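Side-chain contacts in WA352 (PDB 5ZT3), which is a mitochondrial protein of indica rice associated with cytoplasmic male sterility, represented here by an all-helical piece that holds its DUF8018 region: residues Gly25-Ser28 / Val29-Gln33; Pro43-His46 / Asp47-Met50; Val63-Ile66 / Arg67-Gly71; Gly94-Asp97 / Leu98-His102; Phe118-Leu121 / Val122-Arg126. All blocks are in the same frame, centred on the assembly; numbering follows the deposited sequence.

Interaction 1 of 5, residues Gly25-Ser28 / Val29-Gln33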
loop_
_atom_site.group_PDB
_atom_site.type_symbol
_atom_site.label_atom_id
_atom_site.label_comp_id
_atom_site.label_asym_id
_atom_site.label_seq_id
_atom_site.Cartn_x
_atom_site.Cartn_y
_atom_site.Cartn_z
ATOM N N GLY A 25 4.203 4.949 5.562
ATOM C CA GLY A 25 2.753 4.920 5.527
ATOM C C GLY A 25 2.121 3.947 6.490
ATOM O O GLY A 25 0.937 3.629 6.357
ATOM N N GLY A 26 2.877 3.458 7.471
ATOM C CA GLY A 26 2.362 2.490 8.408
ATOM C C GLY A 26 2.532 1.046 7.999
ATOM O O GLY A 26 2.048 0.162 8.715
ATOM N N ASP A 27 3.195 0.772 6.876
ATOM C CA ASP A 27 3.473 -0.592 6.450
ATOM C C ASP A 27 4.962 -0.770 6.207
ATOM O O ASP A 27 5.714 0.191 6.039
ATOM C CB ASP A 27 2.747 -0.958 5.145
ATOM C CG ASP A 27 1.377 -1.548 5.381
ATOM O OD1 ASP A 27 0.979 -1.694 6.556
ATOM O OD2 ASP A 27 0.702 -1.890 4.393
ATOM N N SER A 28 5.375 -2.034 6.187
ATOM C CA SER A 28 6.699 -2.429 5.737
ATOM C C SER A 28 6.527 -3.657 4.858
ATOM O O SER A 28 5.450 -4.258 4.811
ATOM C CB SER A 28 7.586 -2.783 6.932
ATOM O OG SER A 28 7.017 -3.872 7.646
ATOM N N VAL A 29 7.594 -4.044 4.156
ATOM C CA VAL A 29 7.565 -5.323 3.447
ATOM C C VAL A 29 7.157 -6.443 4.396
ATOM O O VAL A 29 6.305 -7.284 4.068
ATOM C CB VAL A 29 8.929 -5.603 2.788
ATOM C CG1 VAL A 29 8.949 -7.012 2.184
ATOM C CG2 VAL A 29 9.236 -4.558 1.722
ATOM N N GLN A 30 7.743 -6.463 5.596
ATOM C CA GLN A 30 7.463 -7.546 6.532
ATOM C C GLN A 30 6.008 -7.541 6.982
ATOM O O GLN A 30 5.386 -8.607 7.098
ATOM C CB GLN A 30 8.403 -7.466 7.730
ATOM C CG GLN A 30 9.787 -8.022 7.454
ATOM C CD GLN A 30 10.715 -7.872 8.644
ATOM O OE1 GLN A 30 10.504 -7.018 9.508
ATOM N NE2 GLN A 30 11.740 -8.711 8.701
ATOM N N SER A 31 5.430 -6.362 7.232
ATOM C CA SER A 31 4.047 -6.344 7.690
ATOM C C SER A 31 3.094 -6.777 6.583
ATOM O O SER A 31 2.105 -7.470 6.848
ATOM C CB SER A 31 3.672 -4.984 8.290
ATOM O OG SER A 31 3.488 -3.997 7.291
ATOM N N ILE A 32 3.396 -6.417 5.332
ATOM C CA ILE A 32 2.582 -6.889 4.214
ATOM C C ILE A 32 2.731 -8.394 4.050
ATOM O O ILE A 32 1.747 -9.106 3.809
ATOM C CB ILE A 32 2.943 -6.128 2.927
ATOM C CG1 ILE A 32 2.580 -4.655 3.075
ATOM C CG2 ILE A 32 2.268 -6.754 1.707
ATOM C CD1 ILE A 32 3.205 -3.765 2.008
ATOM N N GLN A 33 3.956 -8.897 4.184
ATOM C CA GLN A 33 4.165 -10.338 4.077
ATOM C C GLN A 33 3.356 -11.090 5.126
ATOM O O GLN A 33 2.734 -12.115 4.825
ATOM C CB GLN A 33 5.646 -10.654 4.228
ATOM C CG GLN A 33 5.971 -12.121 4.087
ATOM C CD GLN A 33 7.447 -12.390 4.209
ATOM O OE1 GLN A 33 8.211 -11.538 4.657
ATOM N NE2 GLN A 33 7.861 -13.576 3.803
HETATM O O HOH W 1 1.148 -2.549 9.308
#

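Interaction 2 of 5, residues Pro43-His46 / Asp47-Met50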
loop_
_atom_site.group_PDB
_atom_site.type_symbol
_atom_site.label_atom_id
_atom_site.label_comp_id
_atom_site.label_asym_id
_atom_site.label_seq_id
_atom_site.Cartn_x
_atom_site.Cartn_y
_atom_site.Cartn_z
ATOM N N PRO A 43 4.455 -21.289 8.064
ATOM C CA PRO A 43 4.580 -21.439 6.607
ATOM C C PRO A 43 5.837 -22.194 6.210
ATOM O O PRO A 43 6.879 -22.115 6.865
ATOM C CB PRO A 43 4.630 -19.989 6.105
ATOM C CG PRO A 43 5.211 -19.233 7.251
ATOM C CD PRO A 43 4.668 -19.893 8.491
ATOM N N SER A 44 5.726 -22.920 5.102
ATOM C CA SER A 44 6.894 -23.531 4.490
ATOM C C SER A 44 7.842 -22.452 3.977
ATOM O O SER A 44 7.463 -21.291 3.778
ATOM C CB SER A 44 6.463 -24.406 3.313
ATOM O OG SER A 44 5.771 -23.636 2.348
ATOM N N ALA A 45 9.096 -22.845 3.752
ATOM C CA ALA A 45 10.046 -21.935 3.120
ATOM C C ALA A 45 9.512 -21.440 1.786
ATOM O O ALA A 45 9.695 -20.275 1.427
ATOM C CB ALA A 45 11.400 -22.631 2.935
ATOM N N HIS A 46 8.844 -22.316 1.042
ATOM C CA HIS A 46 8.232 -21.953 -0.230
ATOM C C HIS A 46 7.208 -20.825 -0.069
ATOM O O HIS A 46 7.238 -19.828 -0.808
ATOM C CB HIS A 46 7.592 -23.212 -0.820
ATOM C CG HIS A 46 6.716 -22.964 -2.005
ATOM N ND1 HIS A 46 7.203 -22.872 -3.290
ATOM C CD2 HIS A 46 5.374 -22.817 -2.096
ATOM C CE1 HIS A 46 6.196 -22.669 -4.123
ATOM N NE2 HIS A 46 5.076 -22.636 -3.423
ATOM N N ASP A 47 6.291 -20.964 0.900
ATOM C CA ASP A 47 5.303 -19.909 1.122
ATOM C C ASP A 47 5.940 -18.619 1.623
ATOM O O ASP A 47 5.459 -17.527 1.292
ATOM C CB ASP A 47 4.217 -20.373 2.094
ATOM C CG ASP A 47 3.205 -21.293 1.443
ATOM O OD1 ASP A 47 3.218 -21.419 0.198
ATOM O OD2 ASP A 47 2.393 -21.885 2.186
ATOM N N MET A 48 7.002 -18.720 2.424
ATOM C CA MET A 48 7.714 -17.519 2.852
ATOM C C MET A 48 8.344 -16.811 1.664
ATOM O O MET A 48 8.280 -15.579 1.562
ATOM C CB MET A 48 8.777 -17.883 3.887
ATOM C CG MET A 48 8.174 -18.223 5.228
ATOM S SD MET A 48 9.360 -18.508 6.548
ATOM C CE MET A 48 9.896 -20.175 6.189
ATOM N N GLN A 49 8.946 -17.570 0.750
ATOM C CA GLN A 49 9.548 -16.974 -0.442
ATOM C C GLN A 49 8.495 -16.286 -1.303
ATOM O O GLN A 49 8.681 -15.141 -1.738
ATOM C CB GLN A 49 10.258 -18.054 -1.261
ATOM C CG GLN A 49 11.602 -18.493 -0.732
ATOM C CD GLN A 49 12.123 -19.718 -1.458
ATOM O OE1 GLN A 49 11.707 -20.014 -2.582
ATOM N NE2 GLN A 49 13.037 -20.440 -0.818
ATOM N N MET A 50 7.384 -16.981 -1.569
ATOM C CA MET A 50 6.338 -16.424 -2.418
ATOM C C MET A 50 5.763 -15.154 -1.816
ATOM O O MET A 50 5.589 -14.152 -2.517
ATOM C CB MET A 50 5.223 -17.448 -2.627
ATOM C CG MET A 50 5.624 -18.691 -3.407
ATOM S SD MET A 50 6.311 -18.279 -5.017
ATOM C CE MET A 50 5.069 -17.197 -5.686
HETATM O O HOH W 2 3.029 -23.631 4.153
#

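Interaction 3 of 5, residues Val63-Ile66 / Arg67-Gly71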
loop_
_atom_site.group_PDB
_atom_site.type_symbol
_atom_site.label_atom_id
_atom_site.label_comp_id
_atom_site.label_asym_id
_atom_site.label_seq_id
_atom_site.Cartn_x
_atom_site.Cartn_y
_atom_site.Cartn_z
ATOM N N VAL A 63 4.296 2.685 -1.765
ATOM C CA VAL A 63 5.122 3.839 -1.423
ATOM C C VAL A 63 5.019 4.912 -2.498
ATOM O O VAL A 63 4.911 6.101 -2.191
ATOM C CB VAL A 63 6.574 3.416 -1.142
ATOM C CG1 VAL A 63 7.476 4.635 -0.985
ATOM C CG2 VAL A 63 6.633 2.560 0.110
ATOM N N GLU A 64 5.008 4.511 -3.770
ATOM C CA GLU A 64 4.872 5.507 -4.825
ATOM C C GLU A 64 3.540 6.238 -4.720
ATOM O O GLU A 64 3.479 7.463 -4.881
ATOM C CB GLU A 64 5.038 4.860 -6.197
ATOM C CG GLU A 64 6.468 4.402 -6.476
ATOM C CD GLU A 64 7.496 5.476 -6.139
ATOM O OE1 GLU A 64 7.310 6.629 -6.590
ATOM O OE2 GLU A 64 8.465 5.166 -5.411
ATOM N N ILE A 65 2.464 5.510 -4.437
ATOM C CA ILE A 65 1.152 6.136 -4.290
ATOM C C ILE A 65 1.127 7.053 -3.074
ATOM O O ILE A 65 0.621 8.181 -3.134
ATOM C CB ILE A 65 0.051 5.064 -4.207
ATOM C CG1 ILE A 65 -0.096 4.328 -5.532
ATOM C CG2 ILE A 65 -1.280 5.672 -3.786
ATOM C CD1 ILE A 65 -0.891 3.032 -5.416
ATOM N N ILE A 66 1.661 6.571 -1.949
ATOM C CA ILE A 66 1.649 7.332 -0.706
ATOM C C ILE A 66 2.429 8.630 -0.860
ATOM O O ILE A 66 1.978 9.695 -0.423
ATOM C CB ILE A 66 2.184 6.457 0.442
ATOM C CG1 ILE A 66 1.164 5.370 0.787
ATOM C CG2 ILE A 66 2.532 7.293 1.661
ATOM C CD1 ILE A 66 1.760 4.229 1.621
ATOM N N ARG A 67 3.610 8.565 -1.482
ATOM C CA ARG A 67 4.405 9.773 -1.662
ATOM C C ARG A 67 3.698 10.754 -2.584
ATOM O O ARG A 67 3.731 11.969 -2.353
ATOM C CB ARG A 67 5.805 9.416 -2.158
ATOM C CG ARG A 67 6.694 8.885 -1.033
ATOM C CD ARG A 67 8.105 8.535 -1.495
ATOM N NE ARG A 67 8.976 9.702 -1.615
ATOM C CZ ARG A 67 9.331 10.505 -0.611
ATOM N NH1 ARG A 67 10.123 11.546 -0.843
ATOM N NH2 ARG A 67 8.911 10.278 0.630
ATOM N N LYS A 68 3.053 10.257 -3.640
ATOM C CA LYS A 68 2.280 11.136 -4.517
ATOM C C LYS A 68 1.146 11.810 -3.753
ATOM O O LYS A 68 0.956 13.033 -3.835
ATOM C CB LYS A 68 1.729 10.316 -5.683
ATOM C CG LYS A 68 0.900 11.097 -6.683
ATOM C CD LYS A 68 1.770 12.051 -7.481
ATOM C CE LYS A 68 1.092 12.453 -8.779
ATOM N NZ LYS A 68 1.944 13.354 -9.608
ATOM N N MET A 69 0.372 11.023 -3.002
ATOM C CA MET A 69 -0.756 11.583 -2.265
ATOM C C MET A 69 -0.307 12.531 -1.163
ATOM O O MET A 69 -1.044 13.467 -0.824
ATOM C CB MET A 69 -1.603 10.464 -1.651
ATOM C CG MET A 69 -2.447 9.682 -2.658
ATOM S SD MET A 69 -3.641 10.715 -3.537
ATOM C CE MET A 69 -4.621 11.369 -2.178
ATOM N N ALA A 70 0.868 12.292 -0.573
ATOM C CA ALA A 70 1.323 13.143 0.518
ATOM C C ALA A 70 1.418 14.590 0.061
ATOM O O ALA A 70 1.041 15.507 0.801
ATOM C CB ALA A 70 2.675 12.662 1.032
ATOM N N GLY A 71 1.888 14.806 -1.170
ATOM C CA GLY A 71 1.967 16.136 -1.745
ATOM C C GLY A 71 0.646 16.650 -2.279
ATOM O O GLY A 71 0.344 17.836 -2.129
#

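Interaction 4 of 5, residues Gly94-Asp97 / Leu98-His102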
loop_
_atom_site.group_PDB
_atom_site.type_symbol
_atom_site.label_atom_id
_atom_site.label_comp_id
_atom_site.label_asym_id
_atom_site.label_seq_id
_atom_site.Cartn_x
_atom_site.Cartn_y
_atom_site.Cartn_z
ATOM N N GLY A 94 -6.975 -8.585 2.611
ATOM C CA GLY A 94 -7.108 -7.162 2.843
ATOM C C GLY A 94 -6.143 -6.306 2.049
ATOM O O GLY A 94 -6.289 -5.075 2.040
ATOM N N GLU A 95 -5.162 -6.912 1.384
ATOM C CA GLU A 95 -4.288 -6.176 0.492
ATOM C C GLU A 95 -4.985 -5.931 -0.839
ATOM O O GLU A 95 -5.795 -6.737 -1.305
ATOM C CB GLU A 95 -3.001 -6.960 0.241
ATOM C CG GLU A 95 -2.057 -7.035 1.432
ATOM C CD GLU A 95 -1.468 -5.680 1.801
ATOM O OE1 GLU A 95 -1.304 -5.403 3.012
ATOM O OE2 GLU A 95 -1.173 -4.890 0.885
ATOM N N GLU A 96 -4.658 -4.802 -1.455
ATOM C CA GLU A 96 -5.176 -4.495 -2.775
ATOM C C GLU A 96 -4.482 -5.354 -3.826
ATOM O O GLU A 96 -3.343 -5.796 -3.653
ATOM C CB GLU A 96 -4.971 -3.008 -3.074
ATOM C CG GLU A 96 -5.641 -2.494 -4.339
ATOM C CD GLU A 96 -7.133 -2.770 -4.370
ATOM O OE1 GLU A 96 -7.520 -3.894 -4.761
ATOM O OE2 GLU A 96 -7.922 -1.860 -4.020
ATOM N N ASP A 97 -5.198 -5.610 -4.916
ATOM C CA ASP A 97 -4.642 -6.325 -6.057
ATOM C C ASP A 97 -3.545 -5.494 -6.722
ATOM O O ASP A 97 -3.662 -4.275 -6.858
ATOM C CB ASP A 97 -5.781 -6.604 -7.039
ATOM C CG ASP A 97 -5.298 -7.073 -8.390
ATOM O OD1 ASP A 97 -5.273 -6.242 -9.328
ATOM O OD2 ASP A 97 -4.968 -8.274 -8.519
ATOM N N LEU A 98 -2.467 -6.165 -7.145
ATOM C CA LEU A 98 -1.314 -5.456 -7.697
ATOM C C LEU A 98 -1.699 -4.618 -8.915
ATOM O O LEU A 98 -1.317 -3.446 -9.024
ATOM C CB LEU A 98 -0.213 -6.454 -8.048
ATOM C CG LEU A 98 1.126 -5.869 -8.495
ATOM C CD1 LEU A 98 1.855 -5.176 -7.357
ATOM C CD2 LEU A 98 1.990 -6.958 -9.120
ATOM N N ALA A 99 -2.474 -5.196 -9.836
ATOM C CA ALA A 99 -2.859 -4.453 -11.034
ATOM C C ALA A 99 -3.727 -3.253 -10.685
ATOM O O ALA A 99 -3.635 -2.206 -11.336
ATOM C CB ALA A 99 -3.579 -5.364 -12.023
ATOM N N ARG A 100 -4.582 -3.383 -9.666
ATOM C CA ARG A 100 -5.405 -2.245 -9.252
ATOM C C ARG A 100 -4.544 -1.110 -8.709
ATOM O O ARG A 100 -4.812 0.067 -8.980
ATOM C CB ARG A 100 -6.454 -2.691 -8.227
ATOM C CG ARG A 100 -7.119 -1.561 -7.415
ATOM C CD ARG A 100 -7.854 -0.534 -8.278
ATOM N NE ARG A 100 -8.462 -1.118 -9.456
ATOM C CZ ARG A 100 -9.642 -1.733 -9.478
ATOM N NH1 ARG A 100 -10.349 -1.892 -8.362
ATOM N NH2 ARG A 100 -10.110 -2.238 -10.623
ATOM N N LEU A 101 -3.511 -1.441 -7.930
ATOM C CA LEU A 101 -2.595 -0.411 -7.458
ATOM C C LEU A 101 -1.909 0.284 -8.626
ATOM O O LEU A 101 -1.752 1.511 -8.621
ATOM C CB LEU A 101 -1.576 -1.022 -6.494
ATOM C CG LEU A 101 -2.071 -1.466 -5.115
ATOM C CD1 LEU A 101 -0.945 -2.167 -4.375
ATOM C CD2 LEU A 101 -2.599 -0.281 -4.305
ATOM N N HIS A 102 -1.506 -0.481 -9.648
ATOM C CA HIS A 102 -0.941 0.154 -10.838
ATOM C C HIS A 102 -1.947 1.084 -11.505
ATOM O O HIS A 102 -1.592 2.191 -11.932
ATOM C CB HIS A 102 -0.435 -0.894 -11.832
ATOM C CG HIS A 102 0.943 -1.403 -11.528
ATOM N ND1 HIS A 102 2.086 -0.749 -11.938
ATOM C CD2 HIS A 102 1.360 -2.507 -10.867
ATOM C CE1 HIS A 102 3.147 -1.423 -11.530
ATOM N NE2 HIS A 102 2.734 -2.489 -10.870
#

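Interaction 5 of 5, residues Phe118-Leu121 / Val122-Arg126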
loop_
_atom_site.group_PDB
_atom_site.type_symbol
_atom_site.label_atom_id
_atom_site.label_comp_id
_atom_site.label_asym_id
_atom_site.label_seq_id
_atom_site.Cartn_x
_atom_site.Cartn_y
_atom_site.Cartn_z
ATOM N N PHE A 118 -7.616 10.221 -6.608
ATOM C CA PHE A 118 -7.291 11.229 -5.605
ATOM C C PHE A 118 -8.436 11.394 -4.611
ATOM O O PHE A 118 -8.230 11.354 -3.395
ATOM C CB PHE A 118 -6.965 12.562 -6.273
ATOM C CG PHE A 118 -6.889 13.705 -5.311
ATOM C CD1 PHE A 118 -5.731 13.930 -4.582
ATOM C CD2 PHE A 118 -7.961 14.568 -5.130
ATOM C CE1 PHE A 118 -5.644 14.990 -3.701
ATOM C CE2 PHE A 118 -7.885 15.628 -4.244
ATOM C CZ PHE A 118 -6.720 15.839 -3.528
ATOM N N TRP A 119 -9.655 11.583 -5.117
ATOM C CA TRP A 119 -10.784 11.839 -4.224
ATOM C C TRP A 119 -11.147 10.607 -3.405
ATOM O O TRP A 119 -11.493 10.721 -2.220
ATOM C CB TRP A 119 -11.973 12.377 -5.015
ATOM C CG TRP A 119 -11.782 13.801 -5.311
ATOM C CD1 TRP A 119 -11.501 14.363 -6.520
ATOM C CD2 TRP A 119 -11.782 14.858 -4.357
ATOM N NE1 TRP A 119 -11.360 15.723 -6.381
ATOM C CE2 TRP A 119 -11.532 16.051 -5.062
ATOM C CE3 TRP A 119 -12.004 14.921 -2.977
ATOM C CZ2 TRP A 119 -11.479 17.288 -4.428
ATOM C CZ3 TRP A 119 -11.951 16.150 -2.356
ATOM C CH2 TRP A 119 -11.695 17.316 -3.080
ATOM N N ARG A 120 -11.071 9.427 -4.006
ATOM C CA ARG A 120 -11.331 8.219 -3.239
ATOM C C ARG A 120 -10.351 8.082 -2.076
ATOM O O ARG A 120 -10.751 7.773 -0.946
ATOM C CB ARG A 120 -11.268 7.008 -4.160
ATOM C CG ARG A 120 -11.573 5.706 -3.468
ATOM C CD ARG A 120 -11.797 4.581 -4.458
ATOM N NE ARG A 120 -13.069 4.716 -5.162
ATOM C CZ ARG A 120 -13.186 5.007 -6.453
ATOM N NH1 ARG A 120 -14.388 5.109 -7.006
ATOM N NH2 ARG A 120 -12.106 5.194 -7.199
ATOM N N LEU A 121 -9.070 8.346 -2.331
ATOM C CA LEU A 121 -8.049 8.199 -1.297
ATOM C C LEU A 121 -8.146 9.308 -0.250
ATOM O O LEU A 121 -7.939 9.049 0.942
ATOM C CB LEU A 121 -6.667 8.127 -1.940
ATOM C CG LEU A 121 -6.454 6.905 -2.825
ATOM C CD1 LEU A 121 -5.023 6.878 -3.321
ATOM C CD2 LEU A 121 -6.778 5.647 -2.037
ATOM N N VAL A 122 -8.459 10.539 -0.664
ATOM C CA VAL A 122 -8.676 11.619 0.297
ATOM C C VAL A 122 -9.737 11.226 1.314
ATOM O O VAL A 122 -9.599 11.486 2.516
ATOM C CB VAL A 122 -9.063 12.919 -0.435
ATOM C CG1 VAL A 122 -9.737 13.919 0.529
ATOM C CG2 VAL A 122 -7.834 13.538 -1.071
ATOM N N GLU A 123 -10.818 10.605 0.844
ATOM C CA GLU A 123 -11.910 10.248 1.744
ATOM C C GLU A 123 -11.513 9.140 2.710
ATOM O O GLU A 123 -11.951 9.150 3.865
ATOM C CB GLU A 123 -13.149 9.879 0.924
ATOM C CG GLU A 123 -14.366 9.455 1.753
ATOM C CD GLU A 123 -14.796 10.515 2.753
ATOM O OE1 GLU A 123 -14.606 11.720 2.467
ATOM O OE2 GLU A 123 -15.329 10.149 3.826
ATOM N N ARG A 124 -10.663 8.210 2.279
ATOM C CA ARG A 124 -10.298 7.059 3.103
ATOM C C ARG A 124 -9.319 7.412 4.218
ATOM O O ARG A 124 -9.399 6.838 5.312
ATOM C CB ARG A 124 -9.632 5.995 2.234
ATOM C CG ARG A 124 -10.540 5.250 1.304
ATOM C CD ARG A 124 -9.742 4.211 0.566
ATOM N NE ARG A 124 -10.522 3.484 -0.427
ATOM C CZ ARG A 124 -9.996 2.608 -1.275
ATOM N NH1 ARG A 124 -8.692 2.355 -1.244
ATOM N NH2 ARG A 124 -10.774 1.986 -2.150
ATOM N N VAL A 125 -8.355 8.288 3.951
ATOM C CA VAL A 125 -7.150 8.405 4.766
ATOM C C VAL A 125 -7.424 9.132 6.079
ATOM O O VAL A 125 -8.267 10.034 6.163
ATOM C CB VAL A 125 -6.027 9.093 3.959
ATOM C CG1 VAL A 125 -6.278 10.598 3.794
ATOM C CG2 VAL A 125 -4.676 8.854 4.604
ATOM N N ARG A 126 -6.682 8.748 7.119
ATOM C CA ARG A 126 -6.668 9.522 8.353
ATOM C C ARG A 126 -6.042 10.891 8.117
ATOM O O ARG A 126 -5.049 11.026 7.396
ATOM C CB ARG A 126 -5.841 8.788 9.405
ATOM C CG ARG A 126 -6.589 7.703 10.113
ATOM C CD ARG A 126 -5.737 7.097 11.208
ATOM N NE ARG A 126 -5.487 8.019 12.310
ATOM C CZ ARG A 126 -5.084 7.617 13.514
ATOM N NH1 ARG A 126 -4.892 6.329 13.739
ATOM N NH2 ARG A 126 -4.877 8.495 14.486
#

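Interaction 1 of 5, residues Gly25-Ser28 / Val29-Gln33
The loop 25-28 runs straight into the first turn of helix 29-37, where I32 N donates to S28 O at 3.0 Å with an N-H...O angle of 166°. Two reciprocal side-chain-to-amide bonds, between S28 and S31, make a capping box. S28 OG accepts from S31 N at 3.0 Å, and in return S31 OG accepts from S28 N at 2.9 Å, nearly straight at 173°. Both serines hold OG between the backbone N and the carbonyl carbon, which turns each hydroxyl back onto the other's amide. D27 reaches the helix beside this box: its OD2 lies 3.6 Å from I32 CG1, the two side chains crossing at about a right angle, while a water donates to D27 OD1 at 2.9 Å and bonds weakly to S31 OG. The carboxylate is buried, with R35 and R84 bridging to OD1 and K62 to OD2. An asparagine in its place would probably leave R84 without this salt bridge, and R35 and K62 with E95 but without the second negative charge that D27 supplies. The two box bonds and the I32 N to S28 O bond give S28 N, S31 N and I32 N each an acceptor at the helix start, while the aspartate is likely to keep its negative charge among the basic groups that surround it.

Interaction 2 of 5, residues Pro43-His46 / Asp47-Met50
The imidazole of H46 has M50 over one face and the carboxylate of D47 approaching obliquely. M50 CG stands 4.2 Å from the ring centroid, 18° off the normal and offset toward the rim, a CH-pi contact; M50 SD lies farther off at an oblique angle. The two side chains run side by side in the same direction, H46 with CG anti to its backbone N, which lays the ring along the helix toward M50. D47 OD1 comes within 3.4 Å of H46 CD2, ring and carboxylate planes being 47° apart. These groups sit on the first turns of helix 45-72, at an exposed end of the fold, and S44 is its N-cap: S44 OG accepts from D47 N at 3.1 Å, with an N-H...O angle of 164°. A water fills the place beside the cap, accepting from S44 N at 2.9 Å and donating to D47 OD2 at 2.7 Å, so the aspartate reaches the cap residue's amide at second hand; N40 gives the same oxygen a weak bond. An alanine here would probably leave that water without its carboxylate acceptor and the amide of S44 less firmly satisfied. Apolar contact adds to this at P43, whose CG rests 3.7 Å from M48 CG, the proline ring and the methionine crossing at about a right angle. Bent at chi3, the M48 chain folds its CE back over the backbone at 3.5 Å from A45 CA.

Interaction 3 of 5, residues Val63-Ile66 / Arg67-Gly71
This is an i to i+4 contact within the long helix 45-72, along a part that faces the core on one flank and solvent on another. The side chains of V63 and R67 run alongside one another in the same direction, with V63 CG1 4.0 Å from R67 CD: the arginine's aliphatic stem, not its guanidinium, does the touching. On the buried flank I65 CG2 meets M69 CG at 4.3 Å. M69 CG also lies 3.4 Å from I65 O, since chi1 of -73° sets it beside its own backbone N and so over the preceding turn; further bends at chi2 and chi3 carry the thioether away from this segment. The regular alpha-helical bonding is seen in M69 N to I65 O, 2.9 Å with an N-H...O angle of 167°, and in R67 N to V63 O, also 2.9 Å. The last of the four, A70 N to I66 O, is short at 2.8 Å but bends to 143°. In the fold, I65 packs on L101, L105 and L108 of helix 98-111, while M69 touches F118, L121 and V122 of helix 116-124. K68 keeps only its CB near the preceding turn, 3.4 Å from E64 O, and sends NZ away to bond N112.

Interaction 4 of 5, residues Gly94-Asp97 / Leu98-His102
An aspartate N-cap starts helix 98-111, with D97 as the capping residue. D97 OD1 accepts from R100 N at 3.0 Å; the bond is bent, its N-H...O angle 145°, and the donor meets the oxygen on the anti side, 25° out of the carboxylate plane. With CG anti to the backbone N, the carboxylate is swung over the first turn, where A99 N also lies 3.0 Å from OD1. On the backbone, L101 N donates to D97 O at 3.0 Å, nearly in line with the C=O bond. E96 comes from the loop against the same turn. Bent at chi2, its chain doubles back so that OE1 accepts from D97 N at 2.9 Å through its anti lone pair, and N88 also donates to that oxygen. The carboxylate then rests against the stem of R100, E96 CD being 3.3 Å from R100 CG. Carboxylate and guanidinium are 61° apart in plane and their charged atoms do not touch; R100 NE turns instead to Q103. E96 CG also packs 3.8 Å from L101 CD2, and L101 and L98 reach L58 on helix 45-72. Two acidic side chains thus gather at the positive end of the helix dipole, an arrangement likely to favour their negative charge, while the arginine contributes its hydrocarbon stem here.

Interaction 5 of 5, residues Phe118-Leu121 / Val122-Arg126
L121 O is gripped by two amides at the end of helix 116-124: V125 N donates at 3.1 Å, nearly along the C=O axis, and R124 N adds a weak bond of the same length bent to 124°. R124 N also donates to R120 O, at 3.3 Å, so its hydrogen is shared between two carbonyls. One turn earlier, V122 places CG2 over a face of the F118 ring, 3.7 Å from the centroid and 18° off the normal, a CH-pi contact offset toward the rim, closest to CZ. The methyl is put there by its setting anti to the carbonyl carbon, beside the backbone N. The other methyl, CG1, lies obliquely near the W119 ring, while F118 CE2 stands over the centre of a W119 face. R120 and R124 run side by side, with R120 CG over one face of the R124 guanidinium and R120 CD 3.6 Å from R124 NH2; the two guanidinium planes are 55° apart, and R124 NH1 bonds A85 O. F118 packs on L108 and L121 on M104, both of helix 98-111. The pairing of i+4 bonds with a weaker i+3 bond is consistent with the C-terminal end of helix 116-124, after which V125 and R126 take up extended backbone angles.

In the fold
From the N terminus, interaction 1 caps helix 29-37 where the loop 25-28 enters it, and interaction 2 starts helix 45-72, whose later turns carry interaction 3; the two lie about 30 Å apart between centres, on opposite sides of the chain's centre. Interaction 4 caps helix 98-111 and interaction 5 ends helix 116-124. All five follow in series, none nested or crossing. Interactions 1 and 2 meet through Q33 and M48, 1 and 3 through G25 and I66, and 1 and 4 through I32 and E95. Interaction 3 joins 4 through I65 and L101, and meets 5 through M69, tying the long helix to the C-terminal pair.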